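Local coordinates for protein aminopeptidase N (Francisella tularensis subsp. tularensis, PDB 5DLL) that releases N-terminal amino acids from peptides as a zinc-dependent M1 aminopeptidase, probably in the breakdown of intracellular peptides, at residues L72-N77 with L104-E109; H32-L37 with K156-K161; I50-E55 with V98-V103; Y26-T31 with P147-A152. One frame throughout, in Å; residues are numbered along the deposited sequence.

Interaction 1 of 4, residues L72-N77 with L104-E109; sequences LSIKLN and LQTVVE. With NA (sodium ion), chain R.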
loop_
_atom_site.group_PDB
_atom_site.type_symbol
_atom_site.label_atom_id
_atom_site.label_comp_id
_atom_site.label_asym_id
_atom_site.label_seq_id
_atom_site.Cartn_x
_atom_site.Cartn_y
_atom_site.Cartn_z
ATOM N N LEU A 72 13.953 3.552 39.040
ATOM C CA LEU A 72 13.996 4.267 40.315
ATOM C C LEU A 72 13.337 3.497 41.453
ATOM O O LEU A 72 13.621 3.758 42.620
ATOM C CB LEU A 72 13.312 5.630 40.186
ATOM C CG LEU A 72 13.803 6.530 39.055
ATOM C CD1 LEU A 72 13.031 7.839 39.054
ATOM C CD2 LEU A 72 15.297 6.779 39.184
ATOM N N SER A 73 12.443 2.568 41.127
ATOM C CA SER A 73 11.675 1.863 42.153
ATOM C C SER A 73 10.980 0.630 41.596
ATOM O O SER A 73 10.604 0.595 40.424
ATOM C CB SER A 73 10.626 2.792 42.777
ATOM O OG SER A 73 9.785 2.079 43.668
ATOM N N ILE A 74 10.808 -0.368 42.456
ATOM C CA ILE A 74 10.133 -1.609 42.091
ATOM C C ILE A 74 9.535 -2.267 43.335
ATOM O O ILE A 74 10.228 -2.477 44.336
ATOM C CB ILE A 74 11.080 -2.583 41.353
ATOM C CG1 ILE A 74 10.345 -3.869 40.971
ATOM C CG2 ILE A 74 12.312 -2.909 42.190
ATOM C CD1 ILE A 74 11.121 -4.744 40.010
ATOM N N LYS A 75 8.240 -2.571 43.262
ATOM C CA LYS A 75 7.521 -3.219 44.356
ATOM C C LYS A 75 6.618 -4.312 43.804
ATOM O O LYS A 75 5.965 -4.120 42.782
ATOM C CB LYS A 75 6.670 -2.201 45.122
ATOM C CG LYS A 75 7.406 -0.926 45.497
ATOM C CD LYS A 75 6.645 -0.125 46.541
ATOM C CE LYS A 75 5.343 0.433 45.995
ATOM N NZ LYS A 75 4.735 1.406 46.945
ATOM N N LEU A 76 6.587 -5.455 44.484
ATOM C CA LEU A 76 5.693 -6.553 44.135
ATOM C C LEU A 76 4.685 -6.716 45.267
ATOM O O LEU A 76 5.076 -6.817 46.434
ATOM C CB LEU A 76 6.489 -7.843 43.925
ATOM C CG LEU A 76 5.793 -9.003 43.197
ATOM C CD1 LEU A 76 6.805 -9.820 42.407
ATOM C CD2 LEU A 76 5.026 -9.903 44.154
ATOM N N ASN A 77 3.397 -6.735 44.916
ATOM C CA ASN A 77 2.302 -6.754 45.895
ATOM C C ASN A 77 2.474 -5.661 46.955
ATOM O O ASN A 77 2.340 -5.900 48.162
ATOM C CB ASN A 77 2.146 -8.149 46.526
ATOM C CG ASN A 77 1.462 -9.145 45.596
ATOM O OD1 ASN A 77 0.735 -8.767 44.676
ATOM N ND2 ASN A 77 1.681 -10.430 45.848
ATOM N N LEU A 104 2.587 -5.658 40.100
ATOM C CA LEU A 104 3.962 -5.194 40.054
ATOM C C LEU A 104 4.019 -3.715 39.689
ATOM O O LEU A 104 3.665 -3.338 38.576
ATOM C CB LEU A 104 4.744 -6.005 39.024
ATOM C CG LEU A 104 6.217 -5.633 38.854
ATOM C CD1 LEU A 104 6.973 -5.832 40.158
ATOM C CD2 LEU A 104 6.845 -6.445 37.732
ATOM N N GLN A 105 4.475 -2.886 40.625
ATOM C CA GLN A 105 4.655 -1.462 40.376
ATOM C C GLN A 105 6.111 -1.145 40.072
ATOM O O GLN A 105 6.991 -1.524 40.834
ATOM C CB GLN A 105 4.211 -0.641 41.586
ATOM C CG GLN A 105 4.351 0.863 41.379
ATOM C CD GLN A 105 3.952 1.669 42.593
ATOM O OE1 GLN A 105 3.123 1.241 43.394
ATOM N NE2 GLN A 105 4.542 2.848 42.736
ATOM N N THR A 106 6.350 -0.434 38.970
ATOM C CA THR A 106 7.678 0.083 38.637
ATOM C C THR A 106 7.597 1.574 38.333
ATOM O O THR A 106 6.778 1.991 37.508
ATOM C CB THR A 106 8.290 -0.598 37.386
ATOM O OG1 THR A 106 7.619 -0.143 36.193
ATOM C CG2 THR A 106 8.219 -2.118 37.491
ATOM N N VAL A 107 8.455 2.362 38.975
ATOM C CA VAL A 107 8.702 3.741 38.548
ATOM C C VAL A 107 9.988 3.759 37.733
ATOM O O VAL A 107 10.981 3.151 38.125
ATOM C CB VAL A 107 8.826 4.722 39.729
ATOM C CG1 VAL A 107 9.058 6.139 39.219
ATOM C CG2 VAL A 107 7.579 4.662 40.601
ATOM N N VAL A 108 9.951 4.466 36.605
ATOM C CA VAL A 108 11.043 4.500 35.629
ATOM C C VAL A 108 11.206 5.934 35.116
ATOM O O VAL A 108 10.237 6.688 35.083
ATOM C CB VAL A 108 10.741 3.525 34.459
ATOM C CG1 VAL A 108 11.422 3.931 33.159
ATOM C CG2 VAL A 108 11.132 2.103 34.836
ATOM N N GLU A 109 12.426 6.304 34.724
ATOM C CA GLU A 109 12.699 7.620 34.134
ATOM C C GLU A 109 13.289 7.470 32.731
ATOM O O GLU A 109 14.097 6.579 32.484
ATOM C CB GLU A 109 13.659 8.407 35.025
ATOM C CG GLU A 109 13.928 9.834 34.571
ATOM C CD GLU A 109 15.011 10.495 35.396
ATOM O OE1 GLU A 109 14.811 10.648 36.620
ATOM O OE2 GLU A 109 16.063 10.855 34.822
HETATM NA NA NA R . 7.335 2.128 35.327
HETATM O O HOH W 1 7.658 1.435 42.310
#
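An antiparallel β pairing, with a classic bulge at its start, joins 72-77 to 104-109 in the β-rich N-terminal domain of this M1 peptidase. At the bulge L72 and S73 both face V107: L72 N donates to V107 O at 3.1 Å, while the bond from S73 N to the same oxygen is weak. The pairing then becomes regular, and K75 N reaches Q105 O in the carbonyl plane with an N-H···O angle of 167°. K75 and Q105 side chains run side by side, K75 CE lying 3.5 Å from Q105 OE1, a hydrocarbon approach to the amide. On the opposite face, which I74, L76, L104 and T106 share, L104 CD1 rests 4.0 Å from I74 CG1.

T106 adds a metal site to strand 101-110, where V44 and T141 complete the protein ligands of a sodium ion. Its CB sits 4.0 Å from S73 O across the strands, and its CG2, anti to the carbonyl carbon, turns toward I74 CG1. The hydroxyl OG1 takes the position between the backbone N and carbonyl carbon (chi1 73°), which places it on the same side as T106 O. With OG1 on that side, T106 chelates the sodium ion through two oxygens, T106 O at 2.2 Å and T106 OG1 at 2.4 Å.

Interaction 2 of 4, residues H32-L37 with K156-K161; sequences HLIFEL and KIIADK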
loop_
_atom_site.group_PDB
_atom_site.type_symbol
_atom_site.label_atom_id
_atom_site.label_comp_id
_atom_site.label_asym_id
_atom_site.label_seq_id
_atom_site.Cartn_x
_atom_site.Cartn_y
_atom_site.Cartn_z
ATOM N N HIS A 32 -1.910 0.015 34.349
ATOM C CA HIS A 32 -2.195 1.381 34.784
ATOM C C HIS A 32 -0.916 2.197 34.753
ATOM O O HIS A 32 0.013 1.918 35.506
ATOM C CB HIS A 32 -2.780 1.392 36.194
ATOM C CG HIS A 32 -4.117 0.731 36.293
ATOM N ND1 HIS A 32 -4.294 -0.619 36.082
ATOM C CD2 HIS A 32 -5.341 1.232 36.577
ATOM C CE1 HIS A 32 -5.570 -0.921 36.230
ATOM N NE2 HIS A 32 -6.228 0.185 36.530
ATOM N N LEU A 33 -0.878 3.200 33.879
ATOM C CA LEU A 33 0.299 4.040 33.706
ATOM C C LEU A 33 0.034 5.468 34.167
ATOM O O LEU A 33 -1.094 5.955 34.087
ATOM C CB LEU A 33 0.736 4.058 32.235
ATOM C CG LEU A 33 0.791 2.712 31.503
ATOM C CD1 LEU A 33 1.291 2.914 30.081
ATOM C CD2 LEU A 33 1.659 1.708 32.246
ATOM N N ILE A 34 1.085 6.114 34.668
ATOM C CA ILE A 34 1.081 7.548 34.957
ATOM C C ILE A 34 2.311 8.154 34.290
ATOM O O ILE A 34 3.434 7.693 34.515
ATOM C CB ILE A 34 1.126 7.848 36.474
ATOM C CG1 ILE A 34 -0.071 7.203 37.194
ATOM C CG2 ILE A 34 1.143 9.356 36.719
ATOM C CD1 ILE A 34 0.088 7.091 38.696
ATOM N N PHE A 35 2.088 9.168 33.459
ATOM C CA PHE A 35 3.168 9.882 32.781
ATOM C C PHE A 35 3.302 11.293 33.348
ATOM O O PHE A 35 2.364 12.096 33.265
ATOM C CB PHE A 35 2.905 9.970 31.277
ATOM C CG PHE A 35 3.063 8.662 30.548
ATOM C CD1 PHE A 35 2.040 7.718 30.552
ATOM C CD2 PHE A 35 4.222 8.384 29.834
ATOM C CE1 PHE A 35 2.176 6.518 29.873
ATOM C CE2 PHE A 35 4.366 7.183 29.155
ATOM C CZ PHE A 35 3.341 6.250 29.175
ATOM N N GLU A 36 4.467 11.579 33.930
ATOM C CA GLU A 36 4.815 12.924 34.363
ATOM C C GLU A 36 5.776 13.510 33.341
ATOM O O GLU A 36 6.989 13.344 33.448
ATOM C CB GLU A 36 5.440 12.893 35.751
ATOM C CG GLU A 36 4.560 12.193 36.767
ATOM C CD GLU A 36 5.053 12.362 38.182
ATOM O OE1 GLU A 36 5.192 11.337 38.879
ATOM O OE2 GLU A 36 5.299 13.516 38.595
ATOM N N LEU A 37 5.211 14.190 32.347
ATOM C CA LEU A 37 5.964 14.628 31.181
ATOM C C LEU A 37 6.992 15.712 31.489
ATOM O O LEU A 37 6.702 16.699 32.177
ATOM C CB LEU A 37 5.016 15.121 30.079
ATOM C CG LEU A 37 4.071 14.085 29.466
ATOM C CD1 LEU A 37 3.314 14.704 28.301
ATOM C CD2 LEU A 37 4.820 12.837 29.012
ATOM N N LYS A 156 -2.950 7.876 32.992
ATOM C CA LYS A 156 -2.954 9.288 33.400
ATOM C C LYS A 156 -1.776 10.018 32.757
ATOM O O LYS A 156 -0.712 9.433 32.579
ATOM C CB LYS A 156 -2.891 9.433 34.927
ATOM C CG LYS A 156 -3.118 10.863 35.413
ATOM C CD LYS A 156 -2.862 11.030 36.903
ATOM C CE LYS A 156 -3.838 10.236 37.761
ATOM N NZ LYS A 156 -3.801 10.681 39.182
ATOM N N ILE A 157 -1.972 11.292 32.413
ATOM C CA ILE A 157 -0.908 12.128 31.847
ATOM C C ILE A 157 -0.844 13.462 32.585
ATOM O O ILE A 157 -1.831 14.192 32.618
ATOM C CB ILE A 157 -1.136 12.416 30.343
ATOM C CG1 ILE A 157 -1.292 11.113 29.552
ATOM C CG2 ILE A 157 0.013 13.242 29.771
ATOM C CD1 ILE A 157 -1.631 11.321 28.091
ATOM N N ILE A 158 0.319 13.782 33.154
ATOM C CA ILE A 158 0.540 15.063 33.837
ATOM C C ILE A 158 1.539 15.898 33.040
ATOM O O ILE A 158 2.559 15.379 32.604
ATOM C CB ILE A 158 1.062 14.845 35.272
ATOM C CG1 ILE A 158 0.087 13.960 36.060
ATOM C CG2 ILE A 158 1.251 16.179 35.981
ATOM C CD1 ILE A 158 0.606 13.492 37.403
ATOM N N ALA A 159 1.245 17.182 32.844
ATOM C CA ALA A 159 2.120 18.060 32.052
ATOM C C ALA A 159 1.824 19.551 32.250
ATOM O O ALA A 159 0.861 19.923 32.919
ATOM C CB ALA A 159 2.013 17.704 30.575
ATOM N N ASP A 160 2.667 20.391 31.653
ATOM C CA ASP A 160 2.494 21.841 31.685
ATOM C C ASP A 160 1.308 22.263 30.811
ATOM O O ASP A 160 1.151 21.766 29.696
ATOM C CB ASP A 160 3.781 22.522 31.197
ATOM C CG ASP A 160 3.764 24.032 31.383
ATOM O OD1 ASP A 160 3.458 24.498 32.502
ATOM O OD2 ASP A 160 4.069 24.753 30.410
ATOM N N LYS A 161 0.486 23.180 31.319
ATOM C CA LYS A 161 -0.698 23.662 30.594
ATOM C C LYS A 161 -0.347 24.567 29.425
ATOM O O LYS A 161 -0.926 24.454 28.346
ATOM C CB LYS A 161 -1.611 24.459 31.521
ATOM C CG LYS A 161 -2.202 23.661 32.662
ATOM C CD LYS A 161 -3.528 24.246 33.125
ATOM C CE LYS A 161 -4.642 23.983 32.121
ATOM N NZ LYS A 161 -5.988 24.235 32.703
#
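Strands 32-36 and 156-160 run parallel with their axes 4.7 Å apart and only 6° from alignment, bound by alternating backbone bonds in which K156 N donates to L33 O, F35 N to K156 O, I158 N to F35 O and L37 N to I158 O. The bond from I158 N to F35 O is 2.7 Å long and lies nearly along the C=O axis.

Side chains divide between two faces. On the buried one, the L37 side chain crosses that of I157 obliquely, its CB and CG near I158 O, and its CD1 lodges 3.9 Å from I157 CG2 and 4.0 Å from A159 CB. With CG anti to the carbonyl carbon (chi1 -72°), F35 presents the edge of its ring, near the ring plane, to K156 O, 3.8 Å from F35 CD1. L201 of strand 201-204 meets both F35 and I157, so this face looks into a second sheet. On the other face, I34 CG2 touches I158 CD1 at 4.2 Å, and the aliphatic CG of E36 also lies against that methyl.

The K156 chain bends at chi3 and carries its ammonium away from strand 32-36. The two strands are thus held by amide bonds and hydrocarbon, with no ion pair between their side chains.

Interaction 3 of 4, residues I50-E55 with V98-V103; sequences IVANRE and VPEKFV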
loop_
_atom_site.group_PDB
_atom_site.type_symbol
_atom_site.label_atom_id
_atom_site.label_comp_id
_atom_site.label_asym_id
_atom_site.label_seq_id
_atom_site.Cartn_x
_atom_site.Cartn_y
_atom_site.Cartn_z
ATOM N N ILE A 50 -0.703 -8.891 36.950
ATOM C CA ILE A 50 -0.159 -10.031 36.230
ATOM C C ILE A 50 -0.679 -11.340 36.818
ATOM O O ILE A 50 -0.907 -11.446 38.026
ATOM C CB ILE A 50 1.385 -10.004 36.308
ATOM C CG1 ILE A 50 1.926 -8.695 35.716
ATOM C CG2 ILE A 50 1.996 -11.204 35.597
ATOM C CD1 ILE A 50 3.336 -8.364 36.150
ATOM N N VAL A 51 -0.850 -12.338 35.954
ATOM C CA VAL A 51 -1.322 -13.656 36.372
ATOM C C VAL A 51 -0.585 -14.770 35.620
ATOM O O VAL A 51 -0.236 -14.621 34.450
ATOM C CB VAL A 51 -2.851 -13.783 36.180
ATOM C CG1 VAL A 51 -3.221 -13.848 34.703
ATOM C CG2 VAL A 51 -3.386 -14.993 36.932
ATOM N N ALA A 52 -0.342 -15.877 36.317
ATOM C CA ALA A 52 0.326 -17.038 35.736
ATOM C C ALA A 52 -0.510 -17.625 34.605
ATOM O O ALA A 52 -1.716 -17.808 34.764
ATOM C CB ALA A 52 0.571 -18.087 36.811
ATOM N N ASN A 53 0.132 -17.912 33.472
ATOM C CA ASN A 53 -0.557 -18.432 32.287
ATOM C C ASN A 53 -0.661 -19.956 32.305
ATOM O O ASN A 53 0.344 -20.649 32.209
ATOM C CB ASN A 53 0.173 -17.986 31.014
ATOM C CG ASN A 53 -0.549 -18.403 29.740
ATOM O OD1 ASN A 53 -1.706 -18.818 29.770
ATOM N ND2 ASN A 53 0.139 -18.293 28.610
ATOM N N ARG A 54 -1.884 -20.472 32.385
ATOM C CA ARG A 54 -2.116 -21.918 32.465
ATOM C C ARG A 54 -1.482 -22.696 31.299
ATOM O O ARG A 54 -1.050 -23.838 31.472
ATOM C CB ARG A 54 -3.626 -22.206 32.544
ATOM C CG ARG A 54 -4.011 -23.624 32.964
ATOM C CD ARG A 54 -3.268 -24.107 34.206
ATOM N NE ARG A 54 -3.164 -23.070 35.237
ATOM C CZ ARG A 54 -2.316 -23.098 36.264
ATOM N NH1 ARG A 54 -1.477 -24.119 36.436
ATOM N NH2 ARG A 54 -2.305 -22.096 37.134
ATOM N N GLU A 55 -1.413 -22.067 30.126
ATOM C CA GLU A 55 -0.860 -22.700 28.924
ATOM C C GLU A 55 0.673 -22.836 28.925
ATOM O O GLU A 55 1.234 -23.489 28.039
ATOM C CB GLU A 55 -1.313 -21.929 27.677
ATOM C CG GLU A 55 -2.819 -21.962 27.447
ATOM C CD GLU A 55 -3.259 -21.175 26.221
ATOM O OE1 GLU A 55 -2.395 -20.586 25.531
ATOM O OE2 GLU A 55 -4.480 -21.144 25.948
ATOM N N VAL A 98 7.978 -15.810 41.356
ATOM C CA VAL A 98 6.853 -14.891 41.494
ATOM C C VAL A 98 5.584 -15.691 41.787
ATOM O O VAL A 98 5.525 -16.879 41.464
ATOM C CB VAL A 98 6.647 -14.018 40.233
ATOM C CG1 VAL A 98 7.926 -13.275 39.876
ATOM C CG2 VAL A 98 6.159 -14.846 39.049
ATOM N N PRO A 99 4.569 -15.050 42.400
ATOM C CA PRO A 99 3.302 -15.736 42.698
ATOM C C PRO A 99 2.401 -15.997 41.482
ATOM O O PRO A 99 2.666 -15.500 40.381
ATOM C CB PRO A 99 2.591 -14.780 43.675
ATOM C CG PRO A 99 3.601 -13.755 44.070
ATOM C CD PRO A 99 4.593 -13.684 42.954
ATOM N N GLU A 100 1.333 -16.760 41.708
ATOM C CA GLU A 100 0.354 -17.091 40.667
ATOM C C GLU A 100 -0.435 -15.863 40.211
ATOM O O GLU A 100 -0.915 -15.810 39.078
ATOM C CB GLU A 100 -0.631 -18.153 41.177
ATOM C CG GLU A 100 -0.016 -19.514 41.484
ATOM C CD GLU A 100 0.294 -20.322 40.237
ATOM O OE1 GLU A 100 -0.624 -20.538 39.421
ATOM O OE2 GLU A 100 1.457 -20.753 40.080
ATOM N N LYS A 101 -0.585 -14.891 41.108
ATOM C CA LYS A 101 -1.356 -13.683 40.832
ATOM C C LYS A 101 -0.801 -12.546 41.684
ATOM O O LYS A 101 -0.705 -12.676 42.906
ATOM C CB LYS A 101 -2.833 -13.928 41.157
ATOM C CG LYS A 101 -3.816 -13.068 40.379
ATOM C CD LYS A 101 -5.239 -13.594 40.536
ATOM C CE LYS A 101 -6.228 -12.866 39.638
ATOM N NZ LYS A 101 -6.391 -11.431 40.006
ATOM N N PHE A 102 -0.423 -11.442 41.041
ATOM C CA PHE A 102 0.210 -10.321 41.748
ATOM C C PHE A 102 0.160 -9.000 40.976
ATOM O O PHE A 102 -0.116 -8.968 39.776
ATOM C CB PHE A 102 1.669 -10.661 42.084
ATOM C CG PHE A 102 2.546 -10.875 40.873
ATOM C CD1 PHE A 102 2.543 -12.090 40.199
ATOM C CD2 PHE A 102 3.388 -9.868 40.417
ATOM C CE1 PHE A 102 3.348 -12.295 39.091
ATOM C CE2 PHE A 102 4.202 -10.070 39.312
ATOM C CZ PHE A 102 4.177 -11.284 38.647
ATOM N N VAL A 103 0.438 -7.915 41.692
ATOM C CA VAL A 103 0.573 -6.591 41.094
ATOM C C VAL A 103 2.033 -6.142 41.210
ATOM O O VAL A 103 2.642 -6.245 42.279
ATOM C CB VAL A 103 -0.399 -5.551 41.716
ATOM C CG1 VAL A 103 -0.484 -5.679 43.230
ATOM C CG2 VAL A 103 -0.008 -4.133 41.319
#
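Three backbone hydrogen bonds fasten the end of strand 42-52 to the start of strand 101-110. I50 and F102 form a hydrogen-bonded antiparallel pair: I50 N meets F102 O at 2.9 Å, almost along the C=O axis, and F102 N returns to I50 O in the carbonyl plane. One step on, A52 N donates to E100 O at 2.8 Å, with an N-H···O angle of 171°, so the pairing carries on to E100, just before strand 101-110.

Apolar contact centres on I50 and F102, which lie side by side and point the same way. The F102 ring takes the crowded position between backbone N and carbonyl carbon (chi1 63°), and this lays one face of the ring against I50. I50 CB lies over that face, 4.1 Å from the ring centroid, in a CH-pi contact, while I50 CD1 reaches F102 CE2 at 3.7 Å. L62 packs on both residues. On the other face of the sheet V51 CG2 rests 4.0 Å from K101 CG.

Charge supplies the last link. E100 folds back at chi2, and its OE1 forms a salt bridge with R54 NH2 at 3.2 Å, near the guanidinium plane; the chains cross at about a right angle, and A52 CB lies beside the carboxylate. The salt bridge sits at the end of an antiparallel strand pair in the mixed β-sheet of the M1 N-terminal domain.

Interaction 4 of 4, residues Y26-T31 with P147-A152; sequences YLIDET and PDVMAA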
loop_
_atom_site.group_PDB
_atom_site.type_symbol
_atom_site.label_atom_id
_atom_site.label_comp_id
_atom_site.label_asym_id
_atom_site.label_seq_id
_atom_site.Cartn_x
_atom_site.Cartn_y
_atom_site.Cartn_z
ATOM N N TYR A 26 3.564 -15.904 31.790
ATOM C CA TYR A 26 2.756 -14.976 32.586
ATOM C C TYR A 26 2.004 -14.010 31.674
ATOM O O TYR A 26 2.475 -13.691 30.577
ATOM C CB TYR A 26 3.632 -14.234 33.605
ATOM C CG TYR A 26 3.974 -15.108 34.792
ATOM C CD1 TYR A 26 3.135 -15.161 35.902
ATOM C CD2 TYR A 26 5.108 -15.916 34.791
ATOM C CE1 TYR A 26 3.423 -15.978 36.983
ATOM C CE2 TYR A 26 5.402 -16.738 35.869
ATOM C CZ TYR A 26 4.555 -16.766 36.961
ATOM O OH TYR A 26 4.831 -17.573 38.041
ATOM N N LEU A 27 0.828 -13.571 32.126
ATOM C CA LEU A 27 -0.052 -12.702 31.339
ATOM C C LEU A 27 -0.473 -11.457 32.111
ATOM O O LEU A 27 -0.456 -11.442 33.339
ATOM C CB LEU A 27 -1.301 -13.468 30.896
ATOM C CG LEU A 27 -1.109 -14.469 29.753
ATOM C CD1 LEU A 27 -2.307 -15.407 29.667
ATOM C CD2 LEU A 27 -0.876 -13.755 28.425
ATOM N N ILE A 28 -0.867 -10.424 31.371
ATOM C CA ILE A 28 -1.249 -9.138 31.947
ATOM C C ILE A 28 -2.713 -8.861 31.640
ATOM O O ILE A 28 -3.119 -8.817 30.478
ATOM C CB ILE A 28 -0.367 -7.988 31.406
ATOM C CG1 ILE A 28 1.115 -8.333 31.615
ATOM C CG2 ILE A 28 -0.738 -6.663 32.077
ATOM C CD1 ILE A 28 2.093 -7.276 31.145
ATOM N N ASP A 29 -3.497 -8.690 32.701
ATOM C CA ASP A 29 -4.917 -8.394 32.594
ATOM C C ASP A 29 -5.143 -6.895 32.439
ATOM O O ASP A 29 -5.926 -6.469 31.584
ATOM C CB ASP A 29 -5.661 -8.912 33.832
ATOM C CG ASP A 29 -5.780 -10.435 33.862
ATOM O OD1 ASP A 29 -5.495 -11.093 32.833
ATOM O OD2 ASP A 29 -6.179 -10.976 34.921
ATOM N N GLU A 30 -4.465 -6.107 33.276
ATOM C CA GLU A 30 -4.607 -4.652 33.279
ATOM C C GLU A 30 -3.264 -3.945 33.396
ATOM O O GLU A 30 -2.320 -4.468 33.977
ATOM C CB GLU A 30 -5.505 -4.191 34.428
ATOM C CG GLU A 30 -6.862 -4.871 34.463
ATOM C CD GLU A 30 -7.960 -3.967 34.977
ATOM O OE1 GLU A 30 -7.726 -3.252 35.970
ATOM O OE2 GLU A 30 -9.058 -3.969 34.380
ATOM N N THR A 31 -3.209 -2.733 32.856
ATOM C CA THR A 31 -2.006 -1.915 32.869
ATOM C C THR A 31 -2.398 -0.480 33.215
ATOM O O THR A 31 -3.154 0.155 32.479
ATOM C CB THR A 31 -1.326 -1.952 31.489
ATOM O OG1 THR A 31 -1.012 -3.312 31.149
ATOM C CG2 THR A 31 -0.056 -1.108 31.481
ATOM N N PRO A 147 2.904 -9.238 21.095
ATOM C CA PRO A 147 1.510 -8.982 20.750
ATOM C C PRO A 147 0.486 -9.977 21.319
ATOM O O PRO A 147 -0.701 -9.669 21.331
ATOM C CB PRO A 147 1.525 -9.014 19.220
ATOM C CG PRO A 147 2.639 -9.937 18.868
ATOM C CD PRO A 147 3.670 -9.769 19.949
ATOM N N ASP A 148 0.928 -11.149 21.780
ATOM C CA ASP A 148 0.002 -12.134 22.367
ATOM C C ASP A 148 -0.293 -11.872 23.845
ATOM O O ASP A 148 -1.021 -12.636 24.479
ATOM C CB ASP A 148 0.472 -13.585 22.143
ATOM C CG ASP A 148 1.825 -13.881 22.759
ATOM O OD1 ASP A 148 2.626 -12.944 22.935
ATOM O OD2 ASP A 148 2.096 -15.064 23.059
ATOM N N VAL A 149 0.272 -10.797 24.390
ATOM C CA VAL A 149 -0.090 -10.326 25.718
ATOM C C VAL A 149 -0.854 -9.015 25.560
ATOM O O VAL A 149 -0.277 -7.992 25.166
ATOM C CB VAL A 149 1.148 -10.130 26.605
ATOM C CG1 VAL A 149 0.748 -9.605 27.979
ATOM C CG2 VAL A 149 1.907 -11.441 26.729
ATOM N N MET A 150 -2.155 -9.075 25.856
ATOM C CA MET A 150 -3.072 -7.956 25.677
ATOM C C MET A 150 -3.730 -7.592 26.999
ATOM O O MET A 150 -4.205 -8.471 27.719
ATOM C CB MET A 150 -4.166 -8.324 24.680
ATOM C CG MET A 150 -3.670 -8.729 23.298
ATOM S SD MET A 150 -5.002 -9.421 22.299
ATOM C CE MET A 150 -5.348 -10.830 23.353
ATOM N N ALA A 151 -3.789 -6.294 27.291
ATOM C CA ALA A 151 -4.253 -5.812 28.586
ATOM C C ALA A 151 -5.150 -4.584 28.465
ATOM O O ALA A 151 -5.087 -3.850 27.482
ATOM C CB ALA A 151 -3.061 -5.488 29.458
ATOM N N ALA A 152 -5.981 -4.376 29.485
ATOM C CA ALA A 152 -6.827 -3.188 29.587
ATOM C C ALA A 152 -6.025 -2.015 30.159
ATOM O O ALA A 152 -5.489 -2.102 31.264
ATOM C CB ALA A 152 -8.036 -3.481 30.457
#
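The dense part of this contact lies on the inner side, where I28, V149, A151 and T31 interlock. V149 CG1, anti to the backbone N (chi1 179°), lies 3.9 Å from I28 CG1, the two side chains crossing obliquely. The other branch of I28, CG2, reaches A151 CB at 3.7 Å. That methyl also meets T31 OG1, 3.4 Å from A151 CB. The T31 hydroxyl, turned anti to the carbonyl carbon, is hydrogen-bonded to Y143 OH, so its polar end is satisfied in a buried setting.

The outer side is looser. L27 touches V149 through a single methyl, L27 CD2 to V149 CG2 at 4.0 Å. E30 and A152 share the partly exposed face: the E30 chain bends at chi2, and its OE2 stays 4.1 Å from A152 CB, a passing contact with a methyl group. D148 looks elsewhere for its polar partners, chiefly to R146 in a salt bridge.

Two backbone bonds bind the segments at and just beyond the corner at D29. A152 N donates to D29 O at 3.0 Å, nearly straight, and T31 N to A152 O at 2.9 Å, each donor standing above the carbonyl plane; E30 and A152 form the parallel bridge between them. Before the corner the two segments meet through side-chain contacts, some against backbone atoms, and L27 bonds through its backbone to V51 instead. Strand 26-36 is therefore flanked by strand 42-52 and by strand 150-160, whose A151 is in turn hydrogen-bonded to K194 of strand 193-195.

All four contacts belong to one mixed sheet of the N-terminal domain, and they lie away from the zinc site of H309, H313 and E332. Interactions 2 and 4 are successive parts of the parallel pairing of strands 26-36 and 150-160, with centres about 21 Å apart. Interactions 1 and 3 share strand 101-110, their centres about 17 Å apart, and touch through a probable hydrogen bond from N77 N to V103 O (2.8 Å). Interactions 3 and 4 lie closest, about 11 Å between centres, joined by a probable hydrogen bond from L27 N to V51 O (2.8 Å). The sodium bound in interaction 1 sits about 6 Å from the L33 side chain of interaction 2.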